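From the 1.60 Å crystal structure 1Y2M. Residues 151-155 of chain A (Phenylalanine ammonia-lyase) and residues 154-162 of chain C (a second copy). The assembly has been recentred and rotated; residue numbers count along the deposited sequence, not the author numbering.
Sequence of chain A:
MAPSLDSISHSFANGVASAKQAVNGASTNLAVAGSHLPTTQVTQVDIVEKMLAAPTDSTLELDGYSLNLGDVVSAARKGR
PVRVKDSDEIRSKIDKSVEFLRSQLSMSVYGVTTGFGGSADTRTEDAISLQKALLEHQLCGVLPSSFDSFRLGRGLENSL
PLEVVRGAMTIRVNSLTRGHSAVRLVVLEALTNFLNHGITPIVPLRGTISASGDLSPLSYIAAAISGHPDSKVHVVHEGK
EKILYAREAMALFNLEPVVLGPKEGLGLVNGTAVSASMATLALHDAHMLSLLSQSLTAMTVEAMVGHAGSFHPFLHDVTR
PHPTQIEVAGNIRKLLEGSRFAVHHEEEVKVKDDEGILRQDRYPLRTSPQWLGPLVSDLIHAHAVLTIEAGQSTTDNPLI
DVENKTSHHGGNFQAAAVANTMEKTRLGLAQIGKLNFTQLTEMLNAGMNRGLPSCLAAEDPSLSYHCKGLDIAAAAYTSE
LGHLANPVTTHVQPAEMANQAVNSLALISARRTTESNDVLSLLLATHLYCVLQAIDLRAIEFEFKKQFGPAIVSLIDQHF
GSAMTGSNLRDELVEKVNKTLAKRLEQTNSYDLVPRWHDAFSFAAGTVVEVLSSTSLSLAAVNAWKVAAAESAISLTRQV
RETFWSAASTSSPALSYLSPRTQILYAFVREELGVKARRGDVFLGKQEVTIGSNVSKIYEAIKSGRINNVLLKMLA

Chain A (151-155) RLGRG
Chain C (154-162) RGLENSLPL

Beta turns organise both stretches, and Pro C161 is the N-cap residue right before a helix that includes Leu C162. In chain A, a type II beta turn runs from Arg A151 to Arg A154, with phi/psi of -46/123 at Leu A152 and 72/10 at Gly A153, closed by Arg A154 N to Arg A151 O at 2.9 Å. Arg A154 then extends (-144/166) and Gly A155 takes 136/-29. Chain C repeats these last two conformations at Arg C154 (-144/162) and Gly C155 (138/-26), as expected of two copies of one protein. A type I turn follows from Leu C156 to Ser C159, with -55/-35 at Glu C157 and -86/12 at Asn C158, closed by Ser C159 N to Leu C156 O at 2.9 Å.

The register is marked by two glycines: the CA atoms of Gly A153 and Gly C155 lie 4.1 Å apart. Here Leu C156 N donates to Gly A153 O at 2.9 Å, with a nearly straight N-H...O angle of 164°. Gly C155 N is also 3.2 Å from Gly A153 O, but the angle is poor; that amide instead turns to its own chain, donating to Glu C157 OE1 at 2.9 Å and weakly to OE2 of the same residue at 3.3 Å. A CA-H...O contact joins Gly A153 CA to Arg C154 O at 3.3 Å, and water 1 bridges Gly A153 N and Arg C154 O, 3.0 Å from each.

Such closeness depends on the bare backbone of Gly A153. An ideal CB there would point toward chain C and lie 2.4 Å from Leu C156 CG, a clash; the positive phi independently favours glycine. Leu C156, buried with chi1 -78° (m) and chi2 177° (t), points its CA-to-CB bond toward chain A and brings CD1 to 3.4 Å from Leu A152 O. The CA-to-CB bond of Leu A152 (t, p) points sideways, and the nearest approach of its side chain to the chain C stretch is Leu A152 CG to Leu C156 CD1 at 4.6 Å.

Arg A154 has the largest area covered by the other stretch, 108 Å². Its CA-to-CB bond points away, but chi angles of -47° (m), -82° (m), -170° (t) and 177° return the guanidinium to the chain C turn. NH2 donates to Ser C159 O at 3.1 Å and 152°, an acceptor lying at the guanidinium edge, near its plane, where N-H bonds can reach it. Leu C156 O lies over one face instead: Arg A154 NH2 approaches it to 3.3 Å at an angle too poor for a hydrogen bond. That carbonyl is served within chain C, by the turn amide and by Ser C159 OG (chi1 68°, p), which donates to Leu C156 O at 2.8 Å.

Two waters complete the arginine's setting. Water 2 accepts from Arg A154 NH2 at 3.0 Å and donates to Ser C159 OG at 2.8 Å and Leu C160 O at 2.9 Å. Water 3 accepts from Arg A154 NH1 at 3.0 Å and donates to Ser C159 O at 2.7 Å. Altogether the contact buries 346 Å², both sides summed.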

# COMPACT_ATOMS: atom_id res chain seq x y z
N ARG A 151 -18.69 -4.08 -28.37
CA ARG A 151 -20.05 -4.25 -27.91
C ARG A 151 -20.56 -2.87 -27.54
O ARG A 151 -19.78 -1.91 -27.43
CB ARG A 151 -20.11 -5.18 -26.71
CG ARG A 151 -19.66 -6.58 -26.99
CD ARG A 151 -20.63 -7.30 -27.92
NE ARG A 151 -20.18 -8.70 -28.05
CZ ARG A 151 -19.32 -9.16 -28.96
NH1 ARG A 151 -18.78 -8.36 -29.87
NH2 ARG A 151 -18.97 -10.44 -28.95
N LEU A 152 -21.87 -2.74 -27.45
CA LEU A 152 -22.48 -1.51 -26.99
C LEU A 152 -21.78 -0.97 -25.71
O LEU A 152 -21.65 -1.68 -24.71
CB LEU A 152 -23.99 -1.72 -26.78
CG LEU A 152 -24.81 -0.54 -26.32
CD1 LEU A 152 -24.63 0.61 -27.29
CD2 LEU A 152 -26.29 -0.93 -26.23
N GLY A 153 -21.29 0.27 -25.80
CA GLY A 153 -20.66 0.95 -24.70
C GLY A 153 -19.27 0.41 -24.34
O GLY A 153 -18.73 0.81 -23.31
N ARG A 154 -18.69 -0.46 -25.18
CA ARG A 154 -17.43 -1.10 -24.84
C ARG A 154 -16.56 -1.28 -26.08
O ARG A 154 -17.05 -1.14 -27.19
CB ARG A 154 -17.64 -2.51 -24.23
CG ARG A 154 -18.68 -2.66 -23.15
CD ARG A 154 -18.20 -2.27 -21.82
NE ARG A 154 -19.12 -2.63 -20.76
CZ ARG A 154 -18.87 -2.45 -19.47
NH1 ARG A 154 -17.72 -1.90 -19.09
NH2 ARG A 154 -19.77 -2.78 -18.55
N GLY A 155 -15.28 -1.58 -25.86
CA GLY A 155 -14.41 -2.03 -26.95
C GLY A 155 -13.03 -1.42 -27.00
O GLY A 155 -12.12 -2.07 -27.53
N ARG C 154 -16.73 3.02 -26.27
CA ARG C 154 -16.85 3.60 -24.94
C ARG C 154 -18.33 3.81 -24.58
O ARG C 154 -19.18 3.79 -25.45
CB ARG C 154 -16.17 4.97 -24.88
CG ARG C 154 -14.77 5.10 -25.44
CD ARG C 154 -13.77 4.59 -24.50
NE ARG C 154 -12.43 4.89 -24.99
CZ ARG C 154 -11.31 4.57 -24.35
NH1 ARG C 154 -11.36 3.97 -23.18
NH2 ARG C 154 -10.14 4.89 -24.88
N GLY C 155 -18.61 3.96 -23.28
CA GLY C 155 -19.89 4.51 -22.83
C GLY C 155 -20.50 3.82 -21.63
O GLY C 155 -21.32 4.44 -20.91
N LEU C 156 -20.17 2.54 -21.43
CA LEU C 156 -20.71 1.76 -20.28
C LEU C 156 -19.69 1.42 -19.17
O LEU C 156 -19.91 0.50 -18.36
CB LEU C 156 -21.40 0.50 -20.80
CG LEU C 156 -22.80 0.65 -21.39
CD1 LEU C 156 -23.33 -0.68 -21.94
CD2 LEU C 156 -23.78 1.20 -20.36
N GLU C 157 -18.63 2.20 -19.13
CA GLU C 157 -17.60 2.07 -18.12
C GLU C 157 -18.15 2.13 -16.71
O GLU C 157 -17.60 1.50 -15.81
CB GLU C 157 -16.56 3.17 -18.26
CG GLU C 157 -15.77 3.02 -19.54
CD GLU C 157 -16.36 3.81 -20.72
OE1 GLU C 157 -17.51 4.26 -20.60
OE2 GLU C 157 -15.67 3.94 -21.76
N ASN C 158 -19.18 2.94 -16.47
CA ASN C 158 -19.75 3.04 -15.12
C ASN C 158 -20.81 1.97 -14.78
O ASN C 158 -21.48 2.08 -13.74
CB ASN C 158 -20.29 4.44 -14.91
CG ASN C 158 -19.20 5.44 -14.66
OD1 ASN C 158 -18.15 5.09 -14.09
ND2 ASN C 158 -19.45 6.70 -15.05
N SER C 159 -20.93 0.93 -15.63
CA SER C 159 -21.82 -0.22 -15.34
C SER C 159 -21.08 -1.54 -15.12
O SER C 159 -20.00 -1.76 -15.65
CB SER C 159 -22.86 -0.42 -16.44
OG SER C 159 -22.28 -0.84 -17.68
N LEU C 160 -21.70 -2.41 -14.34
CA LEU C 160 -21.14 -3.73 -14.10
C LEU C 160 -21.14 -4.53 -15.40
O LEU C 160 -22.09 -4.53 -16.12
CB LEU C 160 -21.95 -4.50 -13.06
CG LEU C 160 -21.68 -4.24 -11.57
CD1 LEU C 160 -22.71 -5.04 -10.75
CD2 LEU C 160 -20.28 -4.57 -11.20
N PRO C 161 -20.10 -5.33 -15.64
CA PRO C 161 -20.11 -6.22 -16.81
C PRO C 161 -21.33 -7.11 -16.81
O PRO C 161 -21.77 -7.55 -15.75
CB PRO C 161 -18.83 -7.02 -16.62
CG PRO C 161 -17.94 -6.07 -15.90
CD PRO C 161 -18.84 -5.41 -14.90
N LEU C 162 -21.89 -7.36 -17.99
CA LEU C 162 -23.13 -8.14 -18.13
C LEU C 162 -22.95 -9.57 -17.54
O LEU C 162 -23.87 -10.13 -16.95
CB LEU C 162 -23.54 -8.20 -19.60
CG LEU C 162 -23.83 -6.85 -20.27
CD1 LEU C 162 -24.12 -7.06 -21.72
CD2 LEU C 162 -24.97 -6.07 -19.59
O HOH W 1 -20.52 2.35 -27.77
O HOH W 2 -22.70 -3.36 -18.75
O HOH W 3 -17.32 -1.97 -16.08